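Local atomic coordinates of D-glyceraldehyde dehydrogenase (NADP(+)) (Thermoplasma acidophilum, PDB entry 5IZD), a protein that oxidises D-glyceraldehyde to (R)-glycerate with NADP(+) as electron acceptor, in the non-phosphorylated Entner-Doudoroff pathway. Residues I105-Y110 with M154-L159; L220-G225 with A456-K461; M255-A260 with E396-L401; N419-A424 with Y434-G439. All coordinates share one frame; numbering follows the deposited sequence.

Contact 1: residues I105-Y110 with M154-L159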
# COMPACT_ATOMS: atom_id res chain seq x y z
N ILE A 105 6.54 -23.11 -13.02
CA ILE A 105 7.08 -23.38 -11.68
C ILE A 105 7.33 -22.05 -10.97
O ILE A 105 6.82 -21.88 -9.86
CB ILE A 105 8.37 -24.25 -11.72
CG1 ILE A 105 8.03 -25.69 -12.18
CG2 ILE A 105 9.10 -24.27 -10.37
CD1 ILE A 105 9.21 -26.44 -12.80
N ASP A 106 7.95 -21.09 -11.61
CA ASP A 106 8.14 -19.78 -11.02
C ASP A 106 6.83 -19.05 -10.69
O ASP A 106 6.75 -18.41 -9.70
CB ASP A 106 8.99 -18.90 -11.91
CG ASP A 106 9.25 -17.49 -11.29
OD1 ASP A 106 10.03 -17.38 -10.39
OD2 ASP A 106 8.67 -16.50 -11.73
N GLN A 107 5.82 -19.18 -11.52
CA GLN A 107 4.61 -18.45 -11.34
C GLN A 107 3.78 -19.02 -10.21
O GLN A 107 3.20 -18.29 -9.41
CB GLN A 107 3.77 -18.44 -12.61
CG GLN A 107 4.21 -17.44 -13.65
CD GLN A 107 3.27 -17.52 -14.84
OE1 GLN A 107 2.39 -16.68 -15.00
NE2 GLN A 107 3.38 -18.60 -15.63
N ILE A 108 3.67 -20.34 -10.21
CA ILE A 108 2.94 -20.99 -9.15
C ILE A 108 3.59 -20.67 -7.77
O ILE A 108 2.87 -20.38 -6.81
CB ILE A 108 2.84 -22.49 -9.37
CG1 ILE A 108 1.89 -22.79 -10.54
CG2 ILE A 108 2.30 -23.14 -8.11
CD1 ILE A 108 1.98 -24.24 -11.03
N GLN A 109 4.92 -20.71 -7.68
CA GLN A 109 5.61 -20.29 -6.45
C GLN A 109 5.25 -18.85 -6.05
O GLN A 109 4.78 -18.62 -4.95
CB GLN A 109 7.11 -20.39 -6.62
CG GLN A 109 7.89 -19.96 -5.39
CD GLN A 109 7.73 -20.88 -4.20
OE1 GLN A 109 7.42 -22.04 -4.35
NE2 GLN A 109 7.96 -20.35 -3.01
N TYR A 110 5.40 -17.95 -6.99
CA TYR A 110 5.21 -16.53 -6.76
C TYR A 110 3.79 -16.23 -6.27
O TYR A 110 3.63 -15.52 -5.27
CB TYR A 110 5.48 -15.73 -8.01
CG TYR A 110 5.09 -14.27 -7.87
CD1 TYR A 110 5.98 -13.31 -7.31
CD2 TYR A 110 3.83 -13.82 -8.32
CE1 TYR A 110 5.61 -11.97 -7.21
CE2 TYR A 110 3.45 -12.49 -8.15
CZ TYR A 110 4.35 -11.58 -7.60
OH TYR A 110 3.93 -10.29 -7.48
N MET A 154 0.01 -20.10 -19.38
CA MET A 154 -1.25 -19.35 -19.20
C MET A 154 -2.18 -20.03 -18.21
O MET A 154 -2.99 -19.38 -17.54
CB MET A 154 -1.94 -19.11 -20.54
CG MET A 154 -1.17 -18.22 -21.48
SD MET A 154 -1.35 -16.49 -20.92
CE MET A 154 -0.49 -15.78 -22.36
N VAL A 155 -2.07 -21.36 -18.12
CA VAL A 155 -2.84 -22.08 -17.14
C VAL A 155 -2.34 -21.78 -15.75
O VAL A 155 -3.12 -21.43 -14.90
CB VAL A 155 -2.82 -23.59 -17.44
CG1 VAL A 155 -3.36 -24.40 -16.29
CG2 VAL A 155 -3.55 -23.83 -18.76
N ALA A 156 -1.04 -21.95 -15.52
CA ALA A 156 -0.43 -21.53 -14.26
C ALA A 156 -0.77 -20.05 -13.88
O ALA A 156 -1.08 -19.78 -12.75
CB ALA A 156 1.09 -21.70 -14.31
N ARG A 157 -0.68 -19.15 -14.84
CA ARG A 157 -0.92 -17.71 -14.59
C ARG A 157 -2.31 -17.40 -14.03
O ARG A 157 -2.43 -16.51 -13.24
CB ARG A 157 -0.73 -16.92 -15.87
CG ARG A 157 -1.26 -15.48 -15.79
CD ARG A 157 -0.93 -14.75 -17.07
NE ARG A 157 0.47 -14.47 -17.14
CZ ARG A 157 1.09 -14.02 -18.23
NH1 ARG A 157 0.42 -13.80 -19.36
NH2 ARG A 157 2.39 -13.79 -18.17
N LYS A 158 -3.33 -18.12 -14.48
CA LYS A 158 -4.70 -17.96 -14.08
C LYS A 158 -5.12 -18.81 -12.87
O LYS A 158 -5.79 -18.29 -11.96
CB LYS A 158 -5.59 -18.26 -15.30
CG LYS A 158 -5.30 -17.23 -16.39
CD LYS A 158 -6.23 -17.32 -17.56
CE LYS A 158 -5.71 -16.51 -18.74
NZ LYS A 158 -5.75 -15.06 -18.45
N LEU A 159 -4.72 -20.08 -12.82
CA LEU A 159 -5.13 -20.97 -11.71
C LEU A 159 -4.46 -20.60 -10.39
O LEU A 159 -5.11 -20.56 -9.37
CB LEU A 159 -4.86 -22.47 -11.96
CG LEU A 159 -5.53 -23.22 -13.10
CD1 LEU A 159 -5.05 -24.63 -13.09
CD2 LEU A 159 -7.03 -23.22 -13.02
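The side-chain amide of Gln-107 and the guanidinium of Arg-157 are the flat groups here, and their planes stand 78° apart. They do not stack: Gln-107 OE1 approaches the guanidinium obliquely, 3.6 Å from Arg-157 NE, and rests mainly on aliphatic carbon, 3.2 Å from Arg-157 CB. The setting is a pair of nearly parallel helices, 94-112 and 153-164, whose short axes here diverge by 3° and approach to 8.8 Å. Helix 153-164 is the connection of a Rossmann-like beta-alpha-beta crossover between strands 130-145 and 168-172. The Gln-107 chain runs straight beyond CG, long enough to cross between the helices, and its amide is turned so that NE2 donates to the backbone oxygens of Gly-103, one turn earlier, and Gly-153, the first residue of the second helix. A leucine here would probably leave those two carbonyls without their shared amide donor, untying the start of helix 153-164 from its neighbour. Arg-157, whose counterpart in relatives binds substrate and NADP(+), keeps CB and CG beside Gln-107 OE1 while its chain runs on to a salt bridge with Glu-441. Alanine suits position 156, where a methyl group faces the other helix at close quarters. Ala-156 CB lies 4.1 Å from Gln-107 NE2. The apolar part of the contact is Ile-108 CG1, 4.0 Å from Ala-156 CB.

Contact 2: residues L220-G225 with A456-K461. With NAP (NADP nicotinamide-adenine-dinucleotide phosphate), chain I.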
# COMPACT_ATOMS: atom_id res chain seq x y z
N LEU A 220 -16.42 -14.07 -12.34
CA LEU A 220 -15.19 -13.50 -12.87
C LEU A 220 -14.72 -14.37 -14.06
O LEU A 220 -14.86 -15.62 -14.06
CB LEU A 220 -14.12 -13.37 -11.79
CG LEU A 220 -12.78 -12.70 -12.14
CD1 LEU A 220 -12.10 -12.21 -10.89
CD2 LEU A 220 -11.86 -13.76 -12.82
N ILE A 221 -14.32 -13.69 -15.12
CA ILE A 221 -13.74 -14.30 -16.32
C ILE A 221 -12.32 -13.76 -16.50
O ILE A 221 -12.10 -12.53 -16.60
CB ILE A 221 -14.60 -14.04 -17.56
CG1 ILE A 221 -15.96 -14.75 -17.38
CG2 ILE A 221 -13.97 -14.68 -18.81
CD1 ILE A 221 -17.08 -14.17 -18.19
N THR A 222 -11.38 -14.69 -16.51
CA THR A 222 -10.00 -14.43 -16.79
C THR A 222 -9.62 -15.11 -18.12
O THR A 222 -9.80 -16.33 -18.26
CB THR A 222 -9.07 -14.80 -15.62
OG1 THR A 222 -7.73 -14.40 -15.96
CG2 THR A 222 -9.08 -16.26 -15.25
N MET A 223 -9.17 -14.34 -19.10
CA MET A 223 -9.05 -14.83 -20.49
C MET A 223 -7.88 -14.18 -21.18
O MET A 223 -7.58 -12.99 -20.95
CB MET A 223 -10.33 -14.57 -21.30
CG MET A 223 -10.23 -14.84 -22.78
SD MET A 223 -9.70 -13.44 -23.79
CE MET A 223 -9.95 -14.00 -25.48
N THR A 224 -7.23 -14.96 -22.05
CA THR A 224 -6.18 -14.42 -22.89
C THR A 224 -6.41 -15.01 -24.28
O THR A 224 -6.78 -16.16 -24.37
CB THR A 224 -4.79 -14.74 -22.31
OG1 THR A 224 -4.61 -14.08 -21.05
CG2 THR A 224 -3.66 -14.32 -23.26
N GLY A 225 -6.26 -14.20 -25.31
CA GLY A 225 -6.45 -14.59 -26.71
C GLY A 225 -6.64 -13.44 -27.67
O GLY A 225 -6.08 -12.33 -27.46
N ALA A 456 -8.15 -4.97 -17.19
CA ALA A 456 -7.41 -5.25 -16.00
C ALA A 456 -5.99 -5.72 -16.38
O ALA A 456 -5.44 -5.22 -17.35
CB ALA A 456 -8.15 -6.20 -15.12
N GLY A 457 -5.40 -6.66 -15.64
CA GLY A 457 -4.05 -7.12 -15.91
C GLY A 457 -3.75 -8.31 -15.01
O GLY A 457 -4.59 -8.65 -14.17
N GLU A 458 -2.55 -8.87 -15.17
CA GLU A 458 -2.06 -10.05 -14.45
C GLU A 458 -0.61 -9.94 -14.00
O GLU A 458 0.24 -9.40 -14.69
CB GLU A 458 -2.20 -11.28 -15.33
CG GLU A 458 -3.63 -11.56 -15.73
CD GLU A 458 -3.75 -12.65 -16.82
OE1 GLU A 458 -4.24 -13.81 -16.55
OE2 GLU A 458 -3.33 -12.29 -17.95
N GLY A 459 -0.33 -10.45 -12.82
CA GLY A 459 0.95 -10.32 -12.24
C GLY A 459 1.05 -9.14 -11.31
O GLY A 459 0.31 -8.17 -11.41
N SER A 460 2.03 -9.21 -10.43
CA SER A 460 2.22 -8.24 -9.34
C SER A 460 1.14 -8.35 -8.27
O SER A 460 0.15 -9.04 -8.40
CB SER A 460 2.36 -6.78 -9.85
OG SER A 460 1.11 -6.08 -9.95
N LYS A 461 1.36 -7.61 -7.19
CA LYS A 461 0.30 -7.38 -6.19
C LYS A 461 -1.03 -7.00 -6.84
O LYS A 461 -2.09 -7.47 -6.43
CB LYS A 461 0.74 -6.22 -5.26
CG LYS A 461 -0.19 -5.91 -4.07
CD LYS A 461 0.25 -4.67 -3.23
CE LYS A 461 0.98 -3.65 -4.08
NZ LYS A 461 1.39 -2.39 -3.33
PA NAP I . -9.05 -17.21 -29.21
O1A NAP I . -10.16 -17.56 -30.16
O2A NAP I . -9.05 -15.81 -28.62
O5B NAP I . -9.03 -18.32 -28.02
C5B NAP I . -8.73 -18.04 -26.63
C4B NAP I . -9.63 -18.89 -25.70
O4B NAP I . -10.99 -18.43 -25.79
C3B NAP I . -9.68 -20.37 -26.11
O3B NAP I . -9.85 -21.19 -24.92
C2B NAP I . -10.91 -20.44 -26.97
O2B NAP I . -11.42 -21.76 -27.16
C1B NAP I . -11.84 -19.53 -26.21
N9A NAP I . -13.00 -19.03 -26.96
C8A NAP I . -13.17 -18.93 -28.31
N7A NAP I . -14.35 -18.45 -28.63
C5A NAP I . -14.96 -18.19 -27.40
C6A NAP I . -16.21 -17.67 -27.06
N6A NAP I . -17.10 -17.27 -27.97
N1A NAP I . -16.51 -17.54 -25.75
C2A NAP I . -15.62 -17.96 -24.83
N3A NAP I . -14.42 -18.49 -25.07
C4A NAP I . -14.15 -18.56 -26.39
O3 NAP I . -7.68 -17.45 -29.97
PN NAP I . -7.39 -17.98 -31.46
O1N NAP I . -7.87 -19.41 -31.61
O2N NAP I . -5.92 -17.82 -31.77
O5D NAP I . -8.23 -17.05 -32.37
P2B NAP I . -11.20 -22.49 -28.63
O1X NAP I . -11.92 -23.84 -28.54
O2X NAP I . -9.77 -22.71 -28.82
O3X NAP I . -11.80 -21.66 -29.71
O HOH W 1 -1.98 -13.28 -20.20
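Glu-458 reaches from the lead into helix 460-465 toward two threonines of strand 220-224. Its CB points at the strand, and CG lies anti to the carbonyl carbon (chi1 -61°); from there the chain is extended, carrying CD and the carboxylate across, with Ile-245 of the adjacent strand packed alongside. At the tip the two oxygens part company. OE1 stands 3.6 Å from Thr-222 OG1 and forms a salt bridge with Lys-158, whose NZ also donates to the hydroxyls of Thr-222 and Thr-224. Thr-222 OG1 is also hydrogen-bonded to the hydroxyl of Tyr-467. OE2 lies 3.8 Å from Thr-224 OG1, and a water bridges them: Thr-224 OG1 donates to it at 2.9 Å, and it donates onward to Glu-458 OE2 at 2.8 Å. Threonine suits both places, its short side chain setting a hydroxyl beside a buried charged pair. The strand then ends in the cofactor pocket, where Gly-225 CA comes within 3.4 Å of NADP O2A; any CB there would collide with that oxygen. Strand 220-224 runs parallel between strands 130-145 and 243-247 of the coenzyme-binding sheet. Met-223 points away, and it and Ile-221 pack on helix 227-236; strand 454-455 pairs antiparallel with strand 243-247.

Contact 3: residues M255-A260 with E396-L401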
# COMPACT_ATOMS: atom_id res chain seq x y z
N MET A 255 11.82 -0.09 -31.34
CA MET A 255 12.41 1.20 -31.69
C MET A 255 13.91 1.20 -31.39
O MET A 255 14.32 0.93 -30.27
CB MET A 255 11.69 2.29 -30.87
CG MET A 255 10.23 2.48 -31.27
SD MET A 255 9.23 3.39 -30.04
CE MET A 255 9.03 2.10 -28.81
N VAL A 256 14.73 1.53 -32.37
CA VAL A 256 16.18 1.48 -32.25
C VAL A 256 16.69 2.87 -32.63
O VAL A 256 16.72 3.25 -33.80
CB VAL A 256 16.78 0.40 -33.17
CG1 VAL A 256 18.29 0.31 -33.00
CG2 VAL A 256 16.10 -0.98 -32.90
N TRP A 257 17.06 3.63 -31.61
CA TRP A 257 17.54 4.99 -31.82
C TRP A 257 18.97 4.93 -32.38
O TRP A 257 19.59 3.85 -32.36
CB TRP A 257 17.42 5.79 -30.52
CG TRP A 257 17.62 7.23 -30.74
CD1 TRP A 257 18.64 8.01 -30.25
CD2 TRP A 257 16.80 8.12 -31.54
NE1 TRP A 257 18.50 9.30 -30.69
CE2 TRP A 257 17.38 9.40 -31.46
CE3 TRP A 257 15.62 7.95 -32.27
CZ2 TRP A 257 16.83 10.52 -32.12
CZ3 TRP A 257 15.09 9.02 -32.95
CH2 TRP A 257 15.70 10.32 -32.86
N LYS A 258 19.46 6.03 -32.95
CA LYS A 258 20.80 6.09 -33.57
C LYS A 258 21.94 5.74 -32.63
O LYS A 258 22.95 5.29 -33.09
CB LYS A 258 21.11 7.47 -34.18
CG LYS A 258 20.98 8.65 -33.27
CD LYS A 258 21.57 9.95 -33.86
CE LYS A 258 20.95 11.09 -33.10
NZ LYS A 258 21.25 12.44 -33.62
N ASP A 259 21.80 5.96 -31.32
CA ASP A 259 22.89 5.61 -30.39
C ASP A 259 22.79 4.17 -29.80
O ASP A 259 23.49 3.84 -28.86
CB ASP A 259 23.00 6.67 -29.27
CG ASP A 259 21.77 6.70 -28.36
OD1 ASP A 259 20.79 5.99 -28.63
OD2 ASP A 259 21.75 7.44 -27.36
N ALA A 260 21.89 3.35 -30.31
CA ALA A 260 21.68 2.02 -29.72
C ALA A 260 22.91 1.13 -29.80
O ALA A 260 23.71 1.26 -30.74
CB ALA A 260 20.52 1.31 -30.43
N GLU A 396 10.10 12.88 -31.27
CA GLU A 396 8.65 13.16 -31.30
C GLU A 396 7.94 12.24 -32.31
O GLU A 396 6.85 11.78 -32.03
CB GLU A 396 8.32 14.62 -31.67
N GLU A 397 8.55 12.08 -33.49
CA GLU A 397 8.04 11.25 -34.59
C GLU A 397 7.94 9.78 -34.11
O GLU A 397 6.89 9.16 -34.27
CB GLU A 397 8.91 11.42 -35.85
CG GLU A 397 8.61 10.39 -36.94
CD GLU A 397 9.74 10.16 -37.95
OE1 GLU A 397 9.38 9.87 -39.11
OE2 GLU A 397 10.94 10.21 -37.57
N MET A 398 9.01 9.29 -33.47
CA MET A 398 9.10 7.95 -32.89
C MET A 398 7.93 7.68 -31.93
O MET A 398 7.20 6.68 -32.14
CB MET A 398 10.44 7.75 -32.19
CG MET A 398 10.70 6.33 -31.71
SD MET A 398 12.27 6.10 -30.86
CE MET A 398 11.86 6.64 -29.20
N TYR A 399 7.68 8.60 -30.99
CA TYR A 399 6.57 8.45 -30.07
C TYR A 399 5.24 8.38 -30.78
O TYR A 399 4.39 7.54 -30.44
CB TYR A 399 6.46 9.62 -29.06
CG TYR A 399 7.61 9.84 -28.10
CD1 TYR A 399 8.43 8.80 -27.72
CD2 TYR A 399 7.89 11.13 -27.58
CE1 TYR A 399 9.47 8.99 -26.86
CE2 TYR A 399 8.94 11.33 -26.69
CZ TYR A 399 9.72 10.23 -26.32
OH TYR A 399 10.79 10.33 -25.48
N ASP A 400 5.05 9.28 -31.75
CA ASP A 400 3.76 9.37 -32.46
C ASP A 400 3.46 8.11 -33.32
O ASP A 400 2.33 7.67 -33.38
CB ASP A 400 3.69 10.60 -33.38
CG ASP A 400 3.55 11.90 -32.61
OD1 ASP A 400 3.19 11.89 -31.41
OD2 ASP A 400 3.78 12.96 -33.23
N LEU A 401 4.48 7.61 -33.98
CA LEU A 401 4.35 6.42 -34.78
C LEU A 401 4.01 5.18 -33.90
O LEU A 401 3.13 4.37 -34.26
CB LEU A 401 5.60 6.16 -35.61
CG LEU A 401 5.85 7.18 -36.73
CD1 LEU A 401 7.23 6.91 -37.27
CD2 LEU A 401 4.87 7.15 -37.90
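Met-398 lays its thioether against Met-255 and beside the indole of Trp-257, joining helix 395-403 to the end of strand 252-256. This helix is the connection of a beta-alpha-beta crossover from strand 386-392 to strand 410-414, and it covers the strands lying between them in a mostly parallel sheet. Met-398 CG sits 3.7 Å from Met-255 SD, and Met-398 SD reaches back to 3.9 Å from Met-255 CB, so the two chains pass each other at a slant. The approach is possible because Met-398 leaves the helix fully extended, CG anti to the backbone N (chi1 -173°), and bends only at its last torsion. Methionine fits both positions, being long, unbranched and flexible enough for the two to lie along one another while Met-398 still reaches the indole. An alanine in place of Met-255 would probably open a gap beside Met-398 CG and set the Met-398 thioether free to turn. Against Trp-257 the contact is Met-aromatic and oblique: Met-398 SD lies 5.2 Å from the centroid of the six-membered ring, 60° off its normal, with CE3 the nearest ring atom at 4.1 Å. The indole also meets His-290 edge-to-face, while Lys-258 CG lies 3.6 Å above one face of the Trp-257 ring, offset toward the rim. Trp-257 opens a type I turn, closed by a 3.1 Å bond from Ala-260 N to Trp-257 O.

Contact 4: residues N419-A424 with Y434-G439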
# COMPACT_ATOMS: atom_id res chain seq x y z
N ASN A 419 17.56 10.91 -21.43
CA ASN A 419 16.39 11.76 -21.58
C ASN A 419 15.32 11.11 -22.41
O ASN A 419 14.15 11.30 -22.12
CB ASN A 419 16.81 13.10 -22.15
CG ASN A 419 17.75 13.84 -21.21
OD1 ASN A 419 17.72 13.64 -19.99
ND2 ASN A 419 18.61 14.63 -21.78
N ILE A 420 15.71 10.32 -23.38
CA ILE A 420 14.73 9.57 -24.17
C ILE A 420 14.12 8.47 -23.32
O ILE A 420 12.91 8.35 -23.32
CB ILE A 420 15.35 8.99 -25.44
CG1 ILE A 420 15.83 10.14 -26.33
CG2 ILE A 420 14.33 8.12 -26.16
CD1 ILE A 420 16.54 9.64 -27.59
N ILE A 421 14.93 7.74 -22.54
CA ILE A 421 14.44 6.67 -21.68
C ILE A 421 13.39 7.13 -20.63
O ILE A 421 12.30 6.57 -20.53
CB ILE A 421 15.59 5.91 -20.95
CG1 ILE A 421 16.46 5.09 -21.93
CG2 ILE A 421 15.03 4.97 -19.88
CD1 ILE A 421 17.84 4.74 -21.40
N PHE A 422 13.73 8.14 -19.84
CA PHE A 422 12.79 8.67 -18.84
C PHE A 422 11.56 9.33 -19.47
O PHE A 422 10.44 9.20 -18.98
CB PHE A 422 13.50 9.65 -17.90
CG PHE A 422 14.50 8.99 -16.99
CD1 PHE A 422 14.07 8.14 -15.97
CD2 PHE A 422 15.84 9.20 -17.14
CE1 PHE A 422 14.98 7.53 -15.10
CE2 PHE A 422 16.74 8.59 -16.28
CZ PHE A 422 16.32 7.76 -15.26
N GLU A 423 11.75 10.03 -20.57
CA GLU A 423 10.62 10.65 -21.24
C GLU A 423 9.68 9.62 -21.90
O GLU A 423 8.46 9.74 -21.76
CB GLU A 423 11.12 11.70 -22.28
CG GLU A 423 9.96 12.43 -22.97
CD GLU A 423 10.41 13.47 -23.94
OE1 GLU A 423 10.14 14.62 -23.55
OE2 GLU A 423 11.02 13.16 -25.02
N ALA A 424 10.25 8.66 -22.62
CA ALA A 424 9.46 7.53 -23.21
C ALA A 424 8.67 6.73 -22.19
O ALA A 424 7.61 6.23 -22.50
CB ALA A 424 10.36 6.57 -23.96
N TYR A 434 10.12 -2.27 -22.83
CA TYR A 434 11.38 -2.95 -22.59
C TYR A 434 12.52 -2.09 -23.16
O TYR A 434 12.61 -1.80 -24.37
CB TYR A 434 11.35 -4.38 -23.24
CG TYR A 434 10.34 -5.32 -22.61
CD1 TYR A 434 10.65 -6.06 -21.46
CD2 TYR A 434 9.07 -5.48 -23.17
CE1 TYR A 434 9.71 -6.90 -20.87
CE2 TYR A 434 8.13 -6.33 -22.60
CZ TYR A 434 8.45 -7.01 -21.42
OH TYR A 434 7.51 -7.86 -20.85
N VAL A 435 13.40 -1.67 -22.27
CA VAL A 435 14.44 -0.71 -22.58
C VAL A 435 15.75 -1.43 -22.48
O VAL A 435 16.17 -1.81 -21.40
CB VAL A 435 14.44 0.45 -21.55
CG1 VAL A 435 15.58 1.41 -21.85
CG2 VAL A 435 13.10 1.17 -21.54
N ASN A 436 16.40 -1.60 -23.64
CA ASN A 436 17.71 -2.24 -23.80
C ASN A 436 17.73 -3.68 -23.29
O ASN A 436 18.75 -4.18 -22.82
CB ASN A 436 18.83 -1.38 -23.18
CG ASN A 436 18.92 -0.02 -23.83
OD1 ASN A 436 18.86 0.15 -25.07
ND2 ASN A 436 19.08 0.95 -23.00
N MET A 437 16.61 -4.35 -23.45
CA MET A 437 16.50 -5.74 -23.03
C MET A 437 15.26 -6.38 -23.63
O MET A 437 14.34 -5.70 -24.01
CB MET A 437 16.41 -5.84 -21.51
CG MET A 437 15.17 -5.21 -20.86
SD MET A 437 15.11 -5.45 -19.05
CE MET A 437 14.33 -7.07 -18.98
N PRO A 438 15.26 -7.74 -23.76
CA PRO A 438 14.07 -8.44 -24.21
C PRO A 438 13.05 -8.63 -23.10
O PRO A 438 13.30 -8.38 -21.93
CB PRO A 438 14.63 -9.83 -24.61
CG PRO A 438 15.72 -10.06 -23.62
CD PRO A 438 16.36 -8.69 -23.45
N GLY A 439 11.89 -9.14 -23.50
CA GLY A 439 10.93 -9.79 -22.62
C GLY A 439 11.48 -11.19 -22.33
O GLY A 439 12.62 -11.46 -22.67
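A beta-alpha-beta unit, strand 410-414, helix 418-427 and strand 432-435, is held together in part by this contact, in which the helix packs on the strand that follows it. Ile-421 points from the helix at Val-435 on the strand, and three of its carbons gather round one methyl: CG1 is 3.8 Å, CD1 4.0 Å and CG2 4.1 Å from Val-435 CG1. Beta-branched residues suit the spot: branching close to the backbone gives Ile-421 several carbons to set against one Val-435 methyl. Just past the strand, Asn-436 adopts left-handed backbone angles, which asparagine tolerates better than most residues. Its ND2 lies 4.3 Å from Ile-421 CD1, but its polar role is a hydrogen bond to the carbonyl oxygen of Thr-415, which ties the two loops at that end of the unit. Strand 432-435 is the last of its sheet within the chain, next to strand 410-414; beyond it, Tyr-434 and Val-435 form a parallel ladder with a strand of the third subunit, so the sheet continues across the interface. The helix faces other copies too, with Phe-422 meeting Phe-422 of the fourth subunit, and Ala-424 packs on Tyr-399 of helix 395-403.

In the fold
The four contacts form two pairs. Contacts 1 and 2, with centres 12 Å apart, belong to the coenzyme-binding part of the fold and touch through Lys-158 and Glu-458. Contacts 3 and 4, 11 Å apart, share the seven-stranded sheet and meet where Tyr-399 OH probably hydrogen-bonds to Glu-423 and helices 395-403 and 418-427 pack together. Contacts 2 and 3 are centred about 30 Å apart. Along the chain contact 1 closes first; contacts 3 and 4 follow one another inside the long loop closed by contact 2, so the chain leaves the cofactor sheet, builds the second sheet and returns. Contact 4 also carries that sheet into a neighbouring subunit of the tetramer.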